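PfkB family carbohydrate kinase (Listeria grayi DSM 20601, PDB 4GM6) probably phosphorylates a carbohydrate substrate, as a kinase of the PfkB family. Local coordinates at residues F134-L148 with S164-A178. Residues are numbered along the deposited sequence; the frame is centred on the assembly and turned at random.
Sequences FARHKSMDWDLSELL and STFWLEMVVKIIREA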
loop_
_atom_site.group_PDB
_atom_site.type_symbol
_atom_site.label_atom_id
_atom_site.label_comp_id
_atom_site.label_asym_id
_atom_site.label_seq_id
_atom_site.Cartn_x
_atom_site.Cartn_y
_atom_site.Cartn_z
ATOM N N PHE C 134 29.323 -14.046 5.597
ATOM C CA PHE C 134 29.963 -13.783 6.877
ATOM C C PHE C 134 30.157 -15.075 7.663
ATOM O O PHE C 134 31.245 -15.353 8.167
ATOM C CB PHE C 134 29.152 -12.793 7.703
ATOM C CG PHE C 134 29.899 -12.264 8.894
ATOM C CD1 PHE C 134 30.491 -11.016 8.854
ATOM C CD2 PHE C 134 30.032 -13.029 10.042
ATOM C CE1 PHE C 134 31.180 -10.524 9.943
ATOM C CE2 PHE C 134 30.727 -12.546 11.141
ATOM C CZ PHE C 134 31.300 -11.288 11.091
ATOM N N ALA C 135 29.095 -15.870 7.754
ATOM C CA ALA C 135 29.141 -17.113 8.516
ATOM C C ALA C 135 30.193 -18.080 7.986
ATOM O O ALA C 135 30.902 -18.716 8.765
ATOM C CB ALA C 135 27.770 -17.775 8.541
ATOM N N ARG C 136 30.304 -18.197 6.665
ATOM C CA ARG C 136 31.241 -19.165 6.092
ATOM C C ARG C 136 32.654 -18.617 5.887
ATOM O O ARG C 136 33.547 -19.331 5.437
ATOM C CB ARG C 136 30.676 -19.739 4.789
ATOM C CG ARG C 136 29.424 -20.571 5.036
ATOM C CD ARG C 136 28.709 -20.976 3.761
ATOM N NE ARG C 136 29.463 -21.965 2.996
ATOM C CZ ARG C 136 30.080 -21.696 1.854
ATOM N NH1 ARG C 136 30.023 -20.468 1.344
ATOM N NH2 ARG C 136 30.749 -22.649 1.223
ATOM N N HIS C 137 32.863 -17.352 6.227
ATOM C CA HIS C 137 34.139 -16.719 5.930
ATOM C C HIS C 137 35.235 -17.331 6.794
ATOM O O HIS C 137 35.041 -17.546 7.992
ATOM C CB HIS C 137 34.047 -15.204 6.142
ATOM C CG HIS C 137 35.128 -14.432 5.452
ATOM N ND1 HIS C 137 35.155 -14.246 4.085
ATOM C CD2 HIS C 137 36.224 -13.803 5.939
ATOM C CE1 HIS C 137 36.215 -13.531 3.761
ATOM N NE2 HIS C 137 36.884 -13.251 4.868
ATOM N N LYS C 138 36.378 -17.620 6.181
ATOM C CA LYS C 138 37.500 -18.256 6.886
ATOM C C LYS C 138 38.819 -17.598 6.528
ATOM O O LYS C 138 39.885 -18.193 6.693
ATOM C CB LYS C 138 37.584 -19.753 6.551
ATOM C CG LYS C 138 36.305 -20.519 6.843
ATOM C CD LYS C 138 36.580 -21.922 7.358
ATOM C CE LYS C 138 35.310 -22.535 7.934
ATOM N NZ LYS C 138 34.600 -21.615 8.876
ATOM N N SER C 139 38.751 -16.370 6.037
ATOM C CA SER C 139 39.935 -15.725 5.492
ATOM C C SER C 139 40.291 -14.465 6.278
ATOM O O SER C 139 39.418 -13.684 6.618
ATOM C CB SER C 139 39.707 -15.397 4.012
ATOM O OG SER C 139 40.933 -15.060 3.394
ATOM N N MET C 140 41.571 -14.270 6.577
ATOM C CA MET C 140 41.996 -13.071 7.297
ATOM C C MET C 140 42.297 -11.927 6.328
ATOM O O MET C 140 43.438 -11.747 5.901
ATOM C CB MET C 140 43.214 -13.366 8.179
ATOM C CG MET C 140 43.198 -12.598 9.491
ATOM S SD MET C 140 43.045 -10.810 9.271
ATOM C CE MET C 140 44.757 -10.397 8.910
ATOM N N ASP C 141 41.268 -11.149 6.000
ATOM C CA ASP C 141 41.354 -10.141 4.942
ATOM C C ASP C 141 41.413 -8.713 5.466
ATOM O O ASP C 141 41.110 -7.769 4.739
ATOM C CB ASP C 141 40.173 -10.294 3.980
ATOM C CG ASP C 141 40.113 -11.669 3.368
ATOM O OD1 ASP C 141 41.181 -12.193 3.018
ATOM O OD2 ASP C 141 39.013 -12.234 3.247
ATOM N N TRP C 142 41.816 -8.554 6.721
ATOM C CA TRP C 142 41.882 -7.232 7.331
ATOM C C TRP C 142 43.285 -6.877 7.816
ATOM O O TRP C 142 43.866 -7.580 8.644
ATOM C CB TRP C 142 40.902 -7.142 8.495
ATOM C CG TRP C 142 39.476 -7.260 8.062
ATOM C CD1 TRP C 142 38.661 -6.252 7.658
ATOM C CD2 TRP C 142 38.704 -8.465 7.975
ATOM N NE1 TRP C 142 37.420 -6.748 7.330
ATOM C CE2 TRP C 142 37.422 -8.107 7.513
ATOM C CE3 TRP C 142 38.975 -9.813 8.246
ATOM C CZ2 TRP C 142 36.405 -9.047 7.317
ATOM C CZ3 TRP C 142 37.973 -10.745 8.046
ATOM C CH2 TRP C 142 36.699 -10.357 7.585
ATOM N N ASP C 143 43.821 -5.774 7.300
ATOM C CA ASP C 143 45.057 -5.217 7.816
ATOM C C ASP C 143 44.784 -4.531 9.153
ATOM O O ASP C 143 44.171 -3.467 9.198
ATOM C CB ASP C 143 45.662 -4.234 6.812
ATOM C CG ASP C 143 47.052 -3.766 7.222
ATOM O OD1 ASP C 143 47.138 -2.922 8.142
ATOM O OD2 ASP C 143 48.053 -4.238 6.631
ATOM N N LEU C 144 45.246 -5.143 10.243
ATOM C CA LEU C 144 44.878 -4.697 11.593
ATOM C C LEU C 144 45.371 -3.293 11.949
ATOM O O LEU C 144 44.622 -2.501 12.521
ATOM C CB LEU C 144 45.327 -5.713 12.652
ATOM C CG LEU C 144 44.574 -7.048 12.674
ATOM C CD1 LEU C 144 44.964 -7.876 13.889
ATOM C CD2 LEU C 144 43.071 -6.823 12.643
ATOM N N SER C 145 46.625 -2.990 11.622
ATOM C CA SER C 145 47.163 -1.650 11.851
ATOM C C SER C 145 46.272 -0.572 11.216
ATOM O O SER C 145 46.160 0.541 11.735
ATOM C CB SER C 145 48.617 -1.537 11.353
ATOM O OG SER C 145 48.820 -2.212 10.114
ATOM N N GLU C 146 45.635 -0.908 10.098
ATOM C CA GLU C 146 44.758 0.036 9.419
ATOM C C GLU C 146 43.370 0.001 10.046
ATOM O O GLU C 146 42.700 1.030 10.177
ATOM C CB GLU C 146 44.687 -0.272 7.919
ATOM C CG GLU C 146 46.047 -0.274 7.234
ATOM C CD GLU C 146 46.866 0.953 7.590
ATOM O OE1 GLU C 146 48.117 0.868 7.589
ATOM O OE2 GLU C 146 46.251 2.001 7.886
ATOM N N LEU C 147 42.948 -1.194 10.449
ATOM C CA LEU C 147 41.620 -1.386 11.014
ATOM C C LEU C 147 41.495 -0.708 12.372
ATOM O O LEU C 147 40.408 -0.241 12.748
ATOM C CB LEU C 147 41.314 -2.880 11.163
ATOM C CG LEU C 147 39.954 -3.210 11.783
ATOM C CD1 LEU C 147 38.841 -2.767 10.849
ATOM C CD2 LEU C 147 39.836 -4.693 12.088
ATOM N N LEU C 148 42.604 -0.669 13.107
ATOM C CA LEU C 148 42.597 -0.136 14.469
ATOM C C LEU C 148 43.164 1.288 14.579
ATOM O O LEU C 148 43.260 1.846 15.681
ATOM C CB LEU C 148 43.356 -1.084 15.410
ATOM C CG LEU C 148 42.823 -2.522 15.496
ATOM C CD1 LEU C 148 43.607 -3.326 16.522
ATOM C CD2 LEU C 148 41.334 -2.544 15.824
ATOM N N SER C 164 31.129 -19.049 14.327
ATOM C CA SER C 164 32.085 -20.072 13.958
ATOM C C SER C 164 33.321 -19.985 14.840
ATOM O O SER C 164 33.566 -18.974 15.492
ATOM C CB SER C 164 32.482 -19.913 12.492
ATOM O OG SER C 164 33.312 -18.779 12.337
ATOM N N THR C 165 34.106 -21.050 14.861
ATOM C CA THR C 165 35.304 -21.051 15.676
ATOM C C THR C 165 36.305 -20.066 15.068
ATOM O O THR C 165 37.079 -19.424 15.781
ATOM C CB THR C 165 35.908 -22.462 15.799
ATOM O OG1 THR C 165 36.458 -22.858 14.540
ATOM C CG2 THR C 165 34.834 -23.458 16.220
ATOM N N PHE C 166 36.270 -19.934 13.745
ATOM C CA PHE C 166 37.059 -18.912 13.080
ATOM C C PHE C 166 36.751 -17.508 13.612
ATOM O O PHE C 166 37.667 -16.735 13.868
ATOM C CB PHE C 166 36.806 -18.916 11.572
ATOM C CG PHE C 166 37.321 -17.683 10.892
ATOM C CD1 PHE C 166 38.622 -17.635 10.418
ATOM C CD2 PHE C 166 36.524 -16.560 10.768
ATOM C CE1 PHE C 166 39.114 -16.495 9.810
ATOM C CE2 PHE C 166 37.006 -15.420 10.153
ATOM C CZ PHE C 166 38.310 -15.385 9.680
ATOM N N TRP C 167 35.469 -17.159 13.723
ATOM C CA TRP C 167 35.092 -15.827 14.202
ATOM C C TRP C 167 35.398 -15.635 15.684
ATOM O O TRP C 167 35.834 -14.560 16.102
ATOM C CB TRP C 167 33.619 -15.505 13.889
ATOM C CG TRP C 167 33.456 -15.054 12.474
ATOM C CD1 TRP C 167 32.803 -15.716 11.464
ATOM C CD2 TRP C 167 34.000 -13.864 11.888
ATOM N NE1 TRP C 167 32.895 -14.995 10.294
ATOM C CE2 TRP C 167 33.631 -13.862 10.525
ATOM C CE3 TRP C 167 34.749 -12.789 12.388
ATOM C CZ2 TRP C 167 33.988 -12.829 9.655
ATOM C CZ3 TRP C 167 35.101 -11.760 11.520
ATOM C CH2 TRP C 167 34.717 -11.790 10.168
ATOM N N LEU C 168 35.175 -16.682 16.475
ATOM C CA LEU C 168 35.556 -16.656 17.881
ATOM C C LEU C 168 37.026 -16.280 18.003
ATOM O O LEU C 168 37.374 -15.340 18.727
ATOM C CB LEU C 168 35.299 -18.015 18.561
ATOM C CG LEU C 168 35.863 -18.186 19.988
ATOM C CD1 LEU C 168 35.352 -17.109 20.958
ATOM C CD2 LEU C 168 35.534 -19.579 20.506
ATOM N N GLU C 169 37.887 -17.003 17.283
ATOM C CA GLU C 169 39.341 -16.801 17.406
ATOM C C GLU C 169 39.803 -15.539 16.686
ATOM O O GLU C 169 40.844 -14.975 17.020
ATOM C CB GLU C 169 40.128 -17.996 16.868
ATOM C CG GLU C 169 39.680 -19.351 17.383
ATOM C CD GLU C 169 40.624 -20.454 16.930
ATOM O OE1 GLU C 169 41.064 -20.431 15.754
ATOM O OE2 GLU C 169 40.932 -21.338 17.754
ATOM N N MET C 170 39.041 -15.114 15.682
ATOM C CA MET C 170 39.342 -13.862 15.006
ATOM C C MET C 170 39.061 -12.659 15.919
ATOM O O MET C 170 39.877 -11.732 16.013
ATOM C CB MET C 170 38.536 -13.756 13.709
ATOM C CG MET C 170 38.842 -12.519 12.890
ATOM S SD MET C 170 40.551 -12.517 12.337
ATOM C CE MET C 170 40.537 -11.120 11.214
ATOM N N VAL C 171 37.902 -12.669 16.580
ATOM C CA VAL C 171 37.570 -11.617 17.537
ATOM C C VAL C 171 38.604 -11.581 18.668
ATOM O O VAL C 171 39.063 -10.512 19.077
ATOM C CB VAL C 171 36.132 -11.772 18.091
ATOM C CG1 VAL C 171 35.821 -10.692 19.121
ATOM C CG2 VAL C 171 35.121 -11.710 16.959
ATOM N N VAL C 172 39.009 -12.749 19.153
ATOM C CA VAL C 172 40.038 -12.792 20.194
ATOM C C VAL C 172 41.357 -12.171 19.716
ATOM O O VAL C 172 42.002 -11.411 20.474
ATOM C CB VAL C 172 40.241 -14.224 20.745
ATOM C CG1 VAL C 172 41.476 -14.311 21.660
ATOM C CG2 VAL C 172 38.977 -14.667 21.471
ATOM N N LYS C 173 41.754 -12.468 18.465
ATOM C CA LYS C 173 43.031 -11.944 17.952
ATOM C C LYS C 173 42.987 -10.426 17.815
ATOM O O LYS C 173 43.975 -9.740 17.999
ATOM C CB LYS C 173 43.407 -12.571 16.607
ATOM C CG LYS C 173 43.842 -14.021 16.655
ATOM C CD LYS C 173 44.107 -14.542 15.246
ATOM C CE LYS C 173 44.166 -16.068 15.200
ATOM N NZ LYS C 173 45.396 -16.606 15.855
ATOM N N ILE C 174 41.817 -9.895 17.467
ATOM C CA ILE C 174 41.665 -8.445 17.240
ATOM C C ILE C 174 41.666 -7.668 18.542
ATOM O O ILE C 174 42.502 -6.720 18.715
ATOM C CB ILE C 174 40.390 -8.104 16.460
ATOM C CG1 ILE C 174 40.361 -8.906 15.165
ATOM C CG2 ILE C 174 40.298 -6.599 16.192
ATOM C CD1 ILE C 174 41.636 -8.772 14.325
ATOM N N ILE C 175 40.765 -8.078 19.479
ATOM C CA ILE C 175 40.783 -7.536 20.828
ATOM C C ILE C 175 42.208 -7.532 21.421
ATOM O O ILE C 175 42.602 -6.547 22.030
ATOM C CB ILE C 175 39.847 -8.330 21.761
ATOM C CG1 ILE C 175 38.391 -8.148 21.326
ATOM C CG2 ILE C 175 40.054 -7.903 23.216
ATOM C CD1 ILE C 175 37.451 -9.231 21.832
ATOM N N ARG C 176 42.965 -8.617 21.283
ATOM C CA ARG C 176 44.336 -8.631 21.808
ATOM C C ARG C 176 45.231 -7.615 21.129
ATOM O O ARG C 176 45.929 -6.893 21.795
ATOM C CB ARG C 176 44.954 -10.024 21.747
ATOM C CG ARG C 176 44.467 -10.957 22.828
ATOM C CD ARG C 176 45.117 -12.304 22.743
ATOM N NE ARG C 176 44.421 -13.286 23.551
ATOM C CZ ARG C 176 44.377 -14.573 23.265
ATOM N NH1 ARG C 176 44.982 -15.026 22.192
ATOM N NH2 ARG C 176 43.718 -15.403 24.038
ATOM N N GLU C 177 45.163 -7.505 19.811
ATOM C CA GLU C 177 45.952 -6.495 19.116
ATOM C C GLU C 177 45.470 -5.132 19.625
ATOM O O GLU C 177 46.262 -4.277 20.047
ATOM C CB GLU C 177 45.769 -6.623 17.594
ATOM C CG GLU C 177 46.426 -5.517 16.785
ATOM C CD GLU C 177 47.948 -5.654 16.654
ATOM O OE1 GLU C 177 48.594 -6.281 17.549
ATOM O OE2 GLU C 177 48.501 -5.122 15.646
ATOM N N ALA C 178 44.144 -4.940 19.596
ATOM C CA ALA C 178 43.532 -3.678 20.098
ATOM C C ALA C 178 44.077 -3.296 21.553
ATOM O O ALA C 178 44.614 -2.155 21.772
ATOM C CB ALA C 178 41.964 -3.733 20.112
HETATM O O HOH W 1 33.385 -18.681 9.783
HETATM O O HOH W 2 35.415 -22.216 11.845
#
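W167 lies flat against F134 in an offset stack, planes 9° apart and centroids separated by 4.0 Å. The same indole is tied at its nitrogen, NE1 donating to the backbone O of F134 at 2.7 Å, tilted 34° from the carbonyl plane; H137 N reaches that oxygen from the opposite face. On the opposite face of the indole the F166 ring stands nearly upright, pointing CE2 at the centre of the W167 ring. With CG anti to the backbone N (chi1 166°), F166 turns its own ring to the passing chain, and K138 CA sits over one face, 3.8 Å from the centroid, as a CH-pi contact. W142 completes the aromatic cluster, its CH2 3.6 Å from CH2 of W167 with the rings oblique, while M170 CE touches both W142 CE3 and M140 SD. Farther along, L144 and L148 rest on I174, E177 and A178.

In the second shell, S164 OG N-caps the helix by accepting from W167 N and donates to a water bridging to A135 O and H137 O. W142 NE1 bonds to F101 O. Segment 134-148, between strands 124-128 and 153-157, thus runs lengthwise along helix 165-180, which links parallel strands 153-157 and 184-188 in a beta-alpha-beta crossover of the PfkB-family alpha/beta fold.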